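Local coordinates for VAO-type flavoprotein oxidase VAO615 (Myceliophthora thermophila, PDB 6F72) that probably works as a secreted flavoprotein oxidase, carrying bicovalently bound FAD and reacting rapidly with molecular oxygen once reduced, though no substrate is known, at residues G230-G235 against L252-V257. Numbering follows the deposited sequence.
With FAD (flavin-adenine dinucleotide), chain E.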
loop_
_atom_site.group_PDB
_atom_site.type_symbol
_atom_site.label_atom_id
_atom_site.label_comp_id
_atom_site.label_asym_id
_atom_site.label_seq_id
_atom_site.Cartn_x
_atom_site.Cartn_y
_atom_site.Cartn_z
ATOM N N GLY A 230 -1.742 -5.681 -3.268
ATOM C CA GLY A 230 -2.119 -5.394 -1.883
ATOM C C GLY A 230 -2.876 -4.101 -1.715
ATOM O O GLY A 230 -3.606 -3.946 -0.735
ATOM N N TYR A 231 -2.698 -3.179 -2.664
ATOM C CA TYR A 231 -3.418 -1.908 -2.700
ATOM C C TYR A 231 -4.967 -2.070 -2.706
ATOM O O TYR A 231 -5.641 -1.676 -1.741
ATOM C CB TYR A 231 -2.943 -1.040 -3.880
ATOM C CG TYR A 231 -3.758 0.222 -4.029
ATOM C CD1 TYR A 231 -3.500 1.347 -3.226
ATOM C CD2 TYR A 231 -4.843 0.276 -4.936
ATOM C CE1 TYR A 231 -4.274 2.500 -3.346
ATOM C CE2 TYR A 231 -5.607 1.418 -5.069
ATOM C CZ TYR A 231 -5.344 2.515 -4.266
ATOM O OH TYR A 231 -6.121 3.637 -4.402
ATOM N N THR A 232 -5.513 -2.671 -3.764
ATOM C CA THR A 232 -6.959 -2.855 -3.850
ATOM C C THR A 232 -7.398 -3.938 -2.869
ATOM O O THR A 232 -8.410 -3.788 -2.207
ATOM C CB THR A 232 -7.466 -3.140 -5.294
ATOM O OG1 THR A 232 -7.216 -2.006 -6.133
ATOM C CG2 THR A 232 -8.940 -3.355 -5.285
ATOM N N GLN A 233 -6.625 -5.013 -2.765
ATOM C CA GLN A 233 -6.985 -6.129 -1.885
ATOM C C GLN A 233 -7.087 -5.740 -0.405
ATOM O O GLN A 233 -7.899 -6.306 0.331
ATOM C CB GLN A 233 -6.007 -7.289 -2.076
ATOM C CG GLN A 233 -6.238 -8.044 -3.394
ATOM C CD GLN A 233 -5.185 -9.089 -3.694
ATOM O OE1 GLN A 233 -5.011 -10.041 -2.928
ATOM N NE2 GLN A 233 -4.514 -8.953 -4.849
ATOM N N GLY A 234 -6.275 -4.771 0.015
ATOM C CA GLY A 234 -6.308 -4.288 1.392
ATOM C C GLY A 234 -7.176 -3.060 1.646
ATOM O O GLY A 234 -7.170 -2.509 2.764
ATOM N N GLY A 235 -7.901 -2.605 0.631
ATOM C CA GLY A 235 -8.693 -1.388 0.761
ATOM C C GLY A 235 -8.407 -0.457 -0.388
ATOM O O GLY A 235 -9.051 -0.564 -1.449
ATOM N N LEU A 252 -14.974 -5.295 -9.791
ATOM C CA LEU A 252 -16.064 -6.064 -10.380
ATOM C C LEU A 252 -15.788 -7.562 -10.292
ATOM O O LEU A 252 -16.670 -8.339 -9.940
ATOM C CB LEU A 252 -16.329 -5.624 -11.824
ATOM C CG LEU A 252 -16.608 -4.142 -12.075
ATOM C CD1 LEU A 252 -16.549 -3.862 -13.565
ATOM C CD2 LEU A 252 -17.966 -3.730 -11.504
ATOM N N GLU A 253 -14.555 -7.955 -10.618
ATOM C CA GLU A 253 -14.149 -9.358 -10.707
ATOM C C GLU A 253 -12.723 -9.502 -10.251
ATOM O O GLU A 253 -11.940 -8.582 -10.438
ATOM C CB GLU A 253 -14.215 -9.839 -12.156
ATOM C CG GLU A 253 -15.638 -9.899 -12.685
ATOM C CD GLU A 253 -15.729 -10.408 -14.107
ATOM O OE1 GLU A 253 -15.036 -11.398 -14.434
ATOM O OE2 GLU A 253 -16.521 -9.829 -14.876
ATOM N N TRP A 254 -12.426 -10.655 -9.647
ATOM C CA TRP A 254 -11.067 -11.110 -9.357
ATOM C C TRP A 254 -10.876 -12.408 -10.117
ATOM O O TRP A 254 -11.700 -13.320 -10.002
ATOM C CB TRP A 254 -10.869 -11.422 -7.872
ATOM C CG TRP A 254 -10.936 -10.236 -6.953
ATOM C CD1 TRP A 254 -11.965 -9.912 -6.096
ATOM C CD2 TRP A 254 -9.936 -9.230 -6.784
ATOM N NE1 TRP A 254 -11.662 -8.756 -5.410
ATOM C CE2 TRP A 254 -10.425 -8.314 -5.814
ATOM C CE3 TRP A 254 -8.669 -8.998 -7.368
ATOM C CZ2 TRP A 254 -9.691 -7.193 -5.410
ATOM C CZ3 TRP A 254 -7.950 -7.875 -6.974
ATOM C CH2 TRP A 254 -8.458 -6.992 -5.998
ATOM N N GLU A 255 -9.784 -12.487 -10.873
ATOM C CA GLU A 255 -9.346 -13.738 -11.460
ATOM C C GLU A 255 -8.176 -14.245 -10.622
ATOM O O GLU A 255 -7.237 -13.506 -10.354
ATOM C CB GLU A 255 -8.945 -13.520 -12.914
ATOM C CG GLU A 255 -8.449 -14.775 -13.619
ATOM C CD GLU A 255 -7.652 -14.479 -14.869
ATOM O OE1 GLU A 255 -7.497 -13.291 -15.232
ATOM O OE2 GLU A 255 -7.172 -15.453 -15.498
ATOM N N VAL A 256 -8.282 -15.496 -10.183
ATOM C CA VAL A 256 -7.407 -16.065 -9.164
ATOM C C VAL A 256 -7.008 -17.510 -9.443
ATOM O O VAL A 256 -7.648 -18.200 -10.233
ATOM C CB VAL A 256 -8.030 -16.011 -7.724
ATOM C CG1 VAL A 256 -8.590 -14.638 -7.391
ATOM C CG2 VAL A 256 -9.067 -17.109 -7.498
ATOM N N VAL A 257 -5.926 -17.927 -8.779
ATOM C CA VAL A 257 -5.604 -19.328 -8.540
ATOM C C VAL A 257 -5.635 -19.548 -7.026
ATOM O O VAL A 257 -4.975 -18.838 -6.254
ATOM C CB VAL A 257 -4.223 -19.738 -9.104
ATOM C CG1 VAL A 257 -3.971 -21.220 -8.868
ATOM C CG2 VAL A 257 -4.124 -19.425 -10.590
HETATM P PA FAD E . 3.472 -5.886 -2.608
HETATM O O1A FAD E . 4.407 -5.717 -1.439
HETATM O O2A FAD E . 4.041 -6.562 -3.824
HETATM O O5B FAD E . 2.171 -6.679 -2.098
HETATM C C5B FAD E . 1.539 -6.374 -0.854
HETATM C C4B FAD E . 0.774 -7.575 -0.308
HETATM O O4B FAD E . -0.183 -8.014 -1.274
HETATM C C3B FAD E . 1.637 -8.782 0.007
HETATM O O3B FAD E . 1.066 -9.409 1.162
HETATM C C2B FAD E . 1.479 -9.697 -1.196
HETATM O O2B FAD E . 1.619 -11.075 -0.840
HETATM C C1B FAD E . 0.067 -9.377 -1.657
HETATM N N9A FAD E . -0.144 -9.475 -3.121
HETATM C C8A FAD E . 0.242 -8.560 -4.035
HETATM N N7A FAD E . -0.143 -8.934 -5.281
HETATM C C5A FAD E . -0.795 -10.102 -5.164
HETATM C C6A FAD E . -1.459 -11.042 -6.094
HETATM N N6A FAD E . -1.474 -10.775 -7.419
HETATM N N1A FAD E . -2.022 -12.160 -5.580
HETATM C C2A FAD E . -2.002 -12.436 -4.258
HETATM N N3A FAD E . -1.418 -11.615 -3.350
HETATM C C4A FAD E . -0.808 -10.456 -3.737
HETATM N N1 FAD E . -1.810 2.900 -0.084
HETATM C C2 FAD E . -2.915 3.680 -0.193
HETATM O O2 FAD E . -4.023 3.216 0.165
HETATM N N3 FAD E . -2.851 4.941 -0.674
HETATM C C4 FAD E . -1.710 5.529 -1.069
HETATM O O4 FAD E . -1.699 6.702 -1.505
HETATM C C4X FAD E . -0.464 4.735 -0.989
HETATM N N5 FAD E . 0.725 5.243 -1.379
HETATM C C5X FAD E . 1.874 4.511 -1.300
HETATM C C6 FAD E . 3.106 5.060 -1.716
HETATM C C7 FAD E . 4.278 4.276 -1.626
HETATM C C7M FAD E . 5.594 4.888 -2.071
HETATM C C8 FAD E . 4.212 2.862 -1.104
HETATM C C8M FAD E . 5.396 1.907 -1.059
HETATM C C9 FAD E . 2.986 2.342 -0.701
HETATM C C9A FAD E . 1.817 3.105 -0.775
HETATM N N10 FAD E . 0.575 2.552 -0.380
HETATM C C10 FAD E . -0.585 3.352 -0.459
HETATM C "C1'" FAD E . 0.520 1.203 0.179
HETATM C "C2'" FAD E . -0.029 0.091 -0.663
HETATM O "O2'" FAD E . -1.445 0.250 -0.720
HETATM C "C3'" FAD E . 0.341 -1.190 0.075
HETATM O "O3'" FAD E . 1.740 -1.193 0.435
HETATM C "C4'" FAD E . 0.014 -2.421 -0.756
HETATM O "O4'" FAD E . 0.149 -3.590 0.054
HETATM C "C5'" FAD E . 0.873 -2.497 -2.020
HETATM O "O5'" FAD E . 0.632 -3.698 -2.736
HETATM P P FAD E . 1.638 -4.133 -3.911
HETATM O O1P FAD E . 1.868 -2.951 -4.810
HETATM O O2P FAD E . 1.098 -5.442 -4.437
HETATM O O3P FAD E . 2.991 -4.429 -3.080
#
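Trp254 meets the helix 227-233 through the far corner of its six-membered ring, where CH2 lies 3.6 Å from CG of Gln233 and 3.7 Å from CG2 of Thr232. Both aliphatic groups approach the indole obliquely, the threonine methyl meeting CH2 and CZ2, and the glutamine methylene CH2 and CZ3. With OG1 beside its own backbone N and CG2 anti to that N (chi1 -64°), Thr232 divides its labour: the methyl goes to the tryptophan, the hydroxyl to a hydrogen bond with the carbonyl of Ile227. Gln233 is divided too, since its chain, extended beyond CG, leads the amide away from the indole to the adenine of FAD, where NE2 stands 3.9 Å from C6A in a van der Waals contact while hydrogen-bonding Val228 O. Both segments belong to the PCMH-type FAD-binding domain, and here Trp254 joins strand 251-257 of an antiparallel sheet to a helix that touches the cofactor. Gly230 N of that helix donates a hydrogen bond to the phosphate oxygen O2P, 3.1 Å long and fairly straight at 161°. Gly230, without a side chain, lies close against O4' of the ribityl chain. With an alanine in place of Gln233, the methylene on Trp254 and the amide beside the adenine are gone, which would probably open a gap between indole and cofactor and leave Val228 O without this donor. Farther out, Trp254 NE1 is hydrogen-bonded with Ser279 OG, and Leu278, Val289 and Met292 pack around the indole.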